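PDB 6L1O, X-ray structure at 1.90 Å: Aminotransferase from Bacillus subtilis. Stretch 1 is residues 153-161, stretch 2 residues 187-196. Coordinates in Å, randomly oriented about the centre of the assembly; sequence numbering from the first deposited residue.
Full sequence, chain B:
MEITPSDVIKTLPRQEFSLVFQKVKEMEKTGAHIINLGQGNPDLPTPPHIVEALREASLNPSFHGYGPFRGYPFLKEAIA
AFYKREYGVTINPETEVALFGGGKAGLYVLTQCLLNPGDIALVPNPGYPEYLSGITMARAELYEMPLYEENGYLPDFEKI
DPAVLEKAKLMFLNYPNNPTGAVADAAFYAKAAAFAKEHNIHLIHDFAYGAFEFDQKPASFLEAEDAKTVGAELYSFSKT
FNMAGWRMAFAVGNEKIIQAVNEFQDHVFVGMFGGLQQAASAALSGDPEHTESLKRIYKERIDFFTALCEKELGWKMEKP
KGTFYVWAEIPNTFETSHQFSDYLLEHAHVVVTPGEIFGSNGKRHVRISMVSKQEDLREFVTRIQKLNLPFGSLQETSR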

# COMPACT_ATOMS: atom_id res chain seq x y z
N TYR B 153 -17.16 -23.86 15.61
CA TYR B 153 -16.82 -22.51 15.28
C TYR B 153 -16.98 -22.23 13.80
O TYR B 153 -16.33 -21.37 13.25
CB TYR B 153 -15.40 -22.19 15.79
CG TYR B 153 -15.26 -22.19 17.27
CD1 TYR B 153 -15.81 -21.18 18.05
CD2 TYR B 153 -14.45 -23.11 17.90
CE1 TYR B 153 -15.60 -21.13 19.42
CE2 TYR B 153 -14.26 -23.08 19.27
CZ TYR B 153 -14.84 -22.09 20.02
OH TYR B 153 -14.61 -22.07 21.37
N LEU B 154 -17.90 -22.97 13.16
CA LEU B 154 -18.35 -22.67 11.81
C LEU B 154 -19.73 -21.95 11.87
O LEU B 154 -20.57 -22.29 12.69
CB LEU B 154 -18.48 -23.96 11.05
CG LEU B 154 -17.21 -24.83 10.88
CD1 LEU B 154 -17.59 -26.14 10.17
CD2 LEU B 154 -16.17 -24.06 10.08
N PRO B 155 -19.96 -20.96 11.00
CA PRO B 155 -21.21 -20.20 11.08
C PRO B 155 -22.37 -21.10 10.57
O PRO B 155 -22.15 -21.98 9.74
CB PRO B 155 -20.98 -19.06 10.11
CG PRO B 155 -20.08 -19.64 9.07
CD PRO B 155 -19.15 -20.53 9.85
N ASP B 156 -23.56 -20.89 11.13
CA ASP B 156 -24.80 -21.49 10.63
C ASP B 156 -25.49 -20.45 9.74
O ASP B 156 -26.09 -19.48 10.24
CB ASP B 156 -25.70 -21.90 11.80
CG ASP B 156 -26.94 -22.67 11.34
OD1 ASP B 156 -27.29 -22.64 10.13
OD2 ASP B 156 -27.57 -23.29 12.23
N PHE B 157 -25.44 -20.66 8.44
CA PHE B 157 -25.89 -19.65 7.46
C PHE B 157 -27.42 -19.49 7.45
O PHE B 157 -27.94 -18.42 7.08
CB PHE B 157 -25.42 -20.00 6.07
CG PHE B 157 -23.91 -20.01 5.92
CD1 PHE B 157 -23.17 -18.85 6.15
CD2 PHE B 157 -23.24 -21.15 5.56
CE1 PHE B 157 -21.79 -18.84 6.03
CE2 PHE B 157 -21.85 -21.16 5.43
CZ PHE B 157 -21.13 -19.99 5.64
N GLU B 158 -28.13 -20.53 7.89
CA GLU B 158 -29.58 -20.49 8.02
C GLU B 158 -30.05 -19.72 9.25
O GLU B 158 -31.22 -19.36 9.33
CB GLU B 158 -30.12 -21.92 8.04
CG GLU B 158 -29.93 -22.65 6.73
CD GLU B 158 -30.75 -22.04 5.59
OE1 GLU B 158 -31.86 -21.51 5.85
OE2 GLU B 158 -30.29 -22.07 4.42
N LYS B 159 -29.14 -19.44 10.19
CA LYS B 159 -29.45 -18.61 11.33
C LYS B 159 -29.51 -17.12 10.96
O LYS B 159 -30.00 -16.34 11.73
CB LYS B 159 -28.46 -18.85 12.47
N ILE B 160 -29.00 -16.75 9.79
CA ILE B 160 -28.94 -15.35 9.39
C ILE B 160 -30.35 -14.92 8.98
O ILE B 160 -31.04 -15.61 8.22
CB ILE B 160 -27.99 -15.13 8.21
CG1 ILE B 160 -26.54 -15.55 8.57
CG2 ILE B 160 -28.00 -13.66 7.80
CD1 ILE B 160 -25.64 -15.72 7.34
N ASP B 161 -30.76 -13.79 9.52
CA ASP B 161 -32.06 -13.18 9.17
C ASP B 161 -32.13 -12.93 7.67
O ASP B 161 -31.35 -12.12 7.16
CB ASP B 161 -32.21 -11.86 9.92
CG ASP B 161 -33.58 -11.21 9.69
OD1 ASP B 161 -34.38 -11.67 8.85
OD2 ASP B 161 -33.84 -10.21 10.38
N ALA B 187 -16.57 -29.63 2.18
CA ALA B 187 -18.03 -29.60 2.34
C ALA B 187 -18.53 -28.27 2.93
O ALA B 187 -19.54 -27.71 2.49
CB ALA B 187 -18.52 -30.76 3.24
N PHE B 188 -17.87 -27.79 3.99
CA PHE B 188 -18.28 -26.48 4.52
C PHE B 188 -18.15 -25.39 3.46
O PHE B 188 -19.04 -24.57 3.29
CB PHE B 188 -17.46 -26.08 5.72
CG PHE B 188 -17.66 -24.66 6.12
CD1 PHE B 188 -18.81 -24.28 6.77
CD2 PHE B 188 -16.73 -23.70 5.78
CE1 PHE B 188 -19.01 -22.96 7.13
CE2 PHE B 188 -16.92 -22.39 6.10
CZ PHE B 188 -18.03 -22.00 6.80
N TYR B 189 -17.04 -25.43 2.72
CA TYR B 189 -16.79 -24.42 1.73
C TYR B 189 -17.78 -24.49 0.58
O TYR B 189 -18.13 -23.47 0.01
CB TYR B 189 -15.34 -24.52 1.19
CG TYR B 189 -14.28 -24.08 2.17
CD1 TYR B 189 -14.40 -22.91 2.89
CD2 TYR B 189 -13.12 -24.84 2.37
CE1 TYR B 189 -13.44 -22.53 3.78
CE2 TYR B 189 -12.13 -24.44 3.28
CZ TYR B 189 -12.30 -23.28 3.96
OH TYR B 189 -11.34 -22.87 4.88
N ALA B 190 -18.21 -25.72 0.25
CA ALA B 190 -19.20 -25.90 -0.81
C ALA B 190 -20.53 -25.30 -0.41
O ALA B 190 -21.20 -24.67 -1.21
CB ALA B 190 -19.36 -27.39 -1.14
N LYS B 191 -20.87 -25.49 0.85
CA LYS B 191 -22.07 -24.97 1.45
C LYS B 191 -22.08 -23.45 1.47
O LYS B 191 -23.03 -22.81 1.06
CB LYS B 191 -22.13 -25.53 2.87
CG LYS B 191 -23.47 -25.61 3.51
CD LYS B 191 -23.40 -26.58 4.68
CE LYS B 191 -24.61 -26.52 5.59
NZ LYS B 191 -24.51 -27.63 6.61
N ALA B 192 -20.98 -22.88 1.96
CA ALA B 192 -20.76 -21.44 1.95
C ALA B 192 -20.92 -20.86 0.54
O ALA B 192 -21.53 -19.82 0.40
CB ALA B 192 -19.37 -21.13 2.51
N ALA B 193 -20.34 -21.51 -0.46
CA ALA B 193 -20.36 -21.01 -1.80
C ALA B 193 -21.78 -21.10 -2.40
O ALA B 193 -22.22 -20.21 -3.14
CB ALA B 193 -19.37 -21.74 -2.67
N ALA B 194 -22.47 -22.18 -2.07
CA ALA B 194 -23.88 -22.36 -2.44
C ALA B 194 -24.76 -21.27 -1.85
O ALA B 194 -25.57 -20.67 -2.55
CB ALA B 194 -24.37 -23.74 -2.01
N PHE B 195 -24.56 -20.99 -0.56
CA PHE B 195 -25.29 -19.93 0.11
C PHE B 195 -25.05 -18.52 -0.50
O PHE B 195 -25.96 -17.72 -0.68
CB PHE B 195 -24.94 -19.94 1.59
CG PHE B 195 -25.77 -19.03 2.42
CD1 PHE B 195 -27.04 -19.45 2.87
CD2 PHE B 195 -25.32 -17.74 2.76
CE1 PHE B 195 -27.81 -18.61 3.67
CE2 PHE B 195 -26.10 -16.89 3.53
CZ PHE B 195 -27.35 -17.33 3.98
N ALA B 196 -23.79 -18.23 -0.83
CA ALA B 196 -23.43 -16.91 -1.37
C ALA B 196 -23.97 -16.75 -2.78
O ALA B 196 -24.44 -15.68 -3.15
CB ALA B 196 -21.92 -16.76 -1.33

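The contact between the 153-161 segment and the helix 187-196 is apolar: no hydrogen bond crosses it, and the 399 Å² buried, both sides summed, comes mostly from three phenylalanines. Phe188 and Phe195 lie seven residues apart, about two helical turns, so both CA-to-CB bonds point toward the segment. Both side chains take the t rotamer at chi1 (169° and -172°), whereas Phe157 is m (-63°).

The aromatic pairs share one geometry. The Phe157 ring lies 5.8 Å, centroid to centroid, from the Phe188 ring and 5.1 Å from the Phe195 ring, with interplanar angles of 23° and 22°. The planes are thus near parallel, but the rings are slid apart and barely overlap, so neither pair is a full face-to-face stack.

Better directed are two CH-pi contacts. Leu154 CD2 sits 4.1 Å from the centroid of the Phe188 ring, 3° off the normal, and Phe157 CB sits 3.6 Å from that of the Phe195 ring, 10° off. Such small offsets place each carbon almost squarely above a ring face.

Van der Waals packing fills the remainder. Pro155 CD meets Phe188 CZ at 3.6 Å, and Ile160 CD1 approaches Phe195 CE2 at 4.0 Å. Between the two helix phenylalanines in sequence, Ala192 has only a methyl side chain, directed sideways, and Phe157 packs on both its backbone and its CB: Phe157 CE2 comes within 3.7 Å of Ala192 CA, and Phe157 CZ within 3.8 Å of Ala192 CB.

No polar atom forms a hydrogen bond across the contact, yet the closest approach is that of a backbone oxygen, Phe157 O, 3.3 Å from Phe195 CZ. Glu158 OE2 lies near the plane of the Phe195 ring, at its edge, 4.3 Å from Phe195 CE1. Hydrogen bonding instead supports each segment internally: Glu158 N donates to Asp156 OD1 (3.2 Å) and Lys159 N to Asp156 O (3.1 Å), while Ala192 N to Phe188 O (2.9 Å) typifies the helix.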